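PDB 5N9X: adenylation domain from Streptomyces sp., which belongs to the ANL clan of AMP-binding enzymes and is seen here with adenosine-5'-triphosphate and threonine bound. Local coordinates for residues Asp160-Ile165 against Val179-Val184. Numbering follows the deposited sequence.
Sequences DVAYII and VRHGNV
Tyr-163 and Val-179 lie side by side on one face of a two-stranded antiparallel pairing, the isopropyl group of Val-179 covering one face of the phenol ring. CB of Val-179 sits 3.6 Å from the centroid of the Tyr-163 ring, a CH-pi contact displaced toward the CE1-CZ side of the rim. CG of Tyr-163 stands between its backbone N and carbonyl carbon (chi1 64°), turning the ring alongside Val-179; CG1 of Val-179 reaches OH of Tyr-163 at 3.4 Å. From the first helical turn, CG2 of Val-184 meets CE2 of the same ring. The strands form the hairpin 161-167/175-180, whose register shifts by one residue at a classic beta bulge: helix-like psi at Ala-162 (-41°) lets O of Val-179 accept from N of Ala-162 (2.8 Å), tilted from the carbonyl plane, and N of Tyr-163 (3.1 Å), lying in it. The Ala-162 methyl sits over the centre of the His-181 imidazole, CB 3.8 Å from the ring centroid and 5° off its normal. ND1 of that ring is hydrogen-bonded to N of Leu-20, and N of His-181 donates a nearly straight hydrogen bond to O of Asp-160 (3.0 Å). N of Arg-180, the N-cap of helix 181-191, is held by OD1 of Asn-183 (2.8 Å). The Arg-180 side chain, bent at chi2, crosses that of Val-161 at about a right angle, CG near CG2 of Val-161, and NH1 forms a salt bridge with OE2 of Glu-373. Val-161 and Tyr-163 also touch strand 94-97, at Ala-94 and Tyr-95.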
loop_
_atom_site.group_PDB
_atom_site.type_symbol
_atom_site.label_atom_id
_atom_site.label_comp_id
_atom_site.label_asym_id
_atom_site.label_seq_id
_atom_site.Cartn_x
_atom_site.Cartn_y
_atom_site.Cartn_z
ATOM N N ASP A 160 -4.380 14.983 -15.639
ATOM C CA ASP A 160 -5.388 15.126 -14.586
ATOM C C ASP A 160 -5.223 14.111 -13.444
ATOM O O ASP A 160 -4.817 12.968 -13.649
ATOM C CB ASP A 160 -6.801 15.051 -15.183
ATOM C CG ASP A 160 -7.150 16.306 -15.997
ATOM O OD1 ASP A 160 -7.279 17.377 -15.355
ATOM O OD2 ASP A 160 -7.261 16.240 -17.252
ATOM N N VAL A 161 -5.510 14.565 -12.232
ATOM C CA VAL A 161 -5.386 13.749 -11.032
ATOM C C VAL A 161 -6.460 12.673 -11.012
ATOM O O VAL A 161 -7.644 12.956 -11.184
ATOM C CB VAL A 161 -5.479 14.615 -9.749
ATOM C CG1 VAL A 161 -5.318 13.784 -8.503
ATOM C CG2 VAL A 161 -4.416 15.703 -9.772
ATOM N N ALA A 162 -6.031 11.434 -10.792
ATOM C CA ALA A 162 -6.949 10.321 -10.728
ATOM C C ALA A 162 -7.388 10.102 -9.285
ATOM O O ALA A 162 -8.550 9.831 -8.997
ATOM C CB ALA A 162 -6.300 9.054 -11.303
ATOM N N TYR A 163 -6.444 10.209 -8.364
ATOM C CA TYR A 163 -6.773 9.998 -6.969
ATOM C C TYR A 163 -5.871 10.744 -6.019
ATOM O O TYR A 163 -4.780 11.179 -6.369
ATOM C CB TYR A 163 -6.761 8.509 -6.629
ATOM C CG TYR A 163 -5.439 7.783 -6.744
ATOM C CD1 TYR A 163 -4.513 7.782 -5.695
ATOM C CD2 TYR A 163 -5.143 7.052 -7.876
ATOM C CE1 TYR A 163 -3.334 7.082 -5.793
ATOM C CE2 TYR A 163 -3.971 6.355 -7.987
ATOM C CZ TYR A 163 -3.065 6.368 -6.953
ATOM O OH TYR A 163 -1.890 5.655 -7.096
ATOM N N ILE A 164 -6.390 10.912 -4.811
ATOM C CA ILE A 164 -5.672 11.537 -3.749
ATOM C C ILE A 164 -5.813 10.681 -2.518
ATOM O O ILE A 164 -6.880 10.565 -1.903
ATOM C CB ILE A 164 -6.160 12.957 -3.506
ATOM C CG1 ILE A 164 -5.710 13.808 -4.672
ATOM C CG2 ILE A 164 -5.595 13.501 -2.201
ATOM C CD1 ILE A 164 -6.594 14.909 -4.963
ATOM N N ILE A 165 -4.703 10.032 -2.216
ATOM C CA ILE A 165 -4.617 9.100 -1.124
ATOM C C ILE A 165 -3.772 9.740 -0.035
ATOM O O ILE A 165 -2.780 10.414 -0.316
ATOM C CB ILE A 165 -4.048 7.766 -1.616
ATOM C CG1 ILE A 165 -5.223 6.878 -2.043
ATOM C CG2 ILE A 165 -3.196 7.108 -0.552
ATOM C CD1 ILE A 165 -4.848 5.473 -2.474
ATOM N N VAL A 179 -2.242 11.558 -7.236
ATOM C CA VAL A 179 -1.621 10.750 -8.286
ATOM C C VAL A 179 -2.387 10.900 -9.590
ATOM O O VAL A 179 -3.608 10.662 -9.632
ATOM C CB VAL A 179 -1.559 9.267 -7.874
ATOM C CG1 VAL A 179 -1.041 8.391 -9.004
ATOM C CG2 VAL A 179 -0.713 9.126 -6.628
ATOM N N ARG A 180 -1.678 11.300 -10.644
ATOM C CA ARG A 180 -2.296 11.517 -11.965
ATOM C C ARG A 180 -2.520 10.253 -12.819
ATOM O O ARG A 180 -1.849 9.241 -12.638
ATOM C CB ARG A 180 -1.451 12.508 -12.762
ATOM C CG ARG A 180 -1.524 13.917 -12.217
ATOM C CD ARG A 180 -0.216 14.655 -12.411
ATOM N NE ARG A 180 -0.444 16.097 -12.550
ATOM C CZ ARG A 180 0.294 16.905 -13.312
ATOM N NH1 ARG A 180 1.332 16.421 -13.989
ATOM N NH2 ARG A 180 0.000 18.199 -13.394
ATOM N N HIS A 181 -3.479 10.337 -13.737
ATOM C CA HIS A 181 -3.789 9.269 -14.682
ATOM C C HIS A 181 -2.530 8.741 -15.361
ATOM O O HIS A 181 -2.290 7.538 -15.372
ATOM C CB HIS A 181 -4.800 9.770 -15.729
ATOM C CG HIS A 181 -6.221 9.746 -15.253
ATOM N ND1 HIS A 181 -6.998 8.602 -15.267
ATOM C CD2 HIS A 181 -7.008 10.730 -14.755
ATOM C CE1 HIS A 181 -8.195 8.882 -14.785
ATOM N NE2 HIS A 181 -8.229 10.166 -14.463
ATOM N N GLY A 182 -1.727 9.643 -15.918
ATOM C CA GLY A 182 -0.440 9.301 -16.497
ATOM C C GLY A 182 0.546 8.672 -15.534
ATOM O O GLY A 182 1.379 7.853 -15.938
ATOM N N ASN A 183 0.482 9.033 -14.256
ATOM C CA ASN A 183 1.287 8.301 -13.281
ATOM C C ASN A 183 0.855 6.826 -13.254
ATOM O O ASN A 183 1.683 5.934 -13.469
ATOM C CB ASN A 183 1.189 8.889 -11.868
ATOM C CG ASN A 183 1.715 10.324 -11.756
ATOM O OD1 ASN A 183 1.129 11.121 -11.058
ATOM N ND2 ASN A 183 2.844 10.626 -12.396
ATOM N N VAL A 184 -0.437 6.567 -13.017
ATOM C CA VAL A 184 -0.896 5.183 -12.990
ATOM C C VAL A 184 -0.697 4.420 -14.306
ATOM O O VAL A 184 -0.285 3.251 -14.285
ATOM C CB VAL A 184 -2.390 5.034 -12.622
ATOM C CG1 VAL A 184 -2.641 3.596 -12.200
ATOM C CG2 VAL A 184 -2.777 5.950 -11.495
#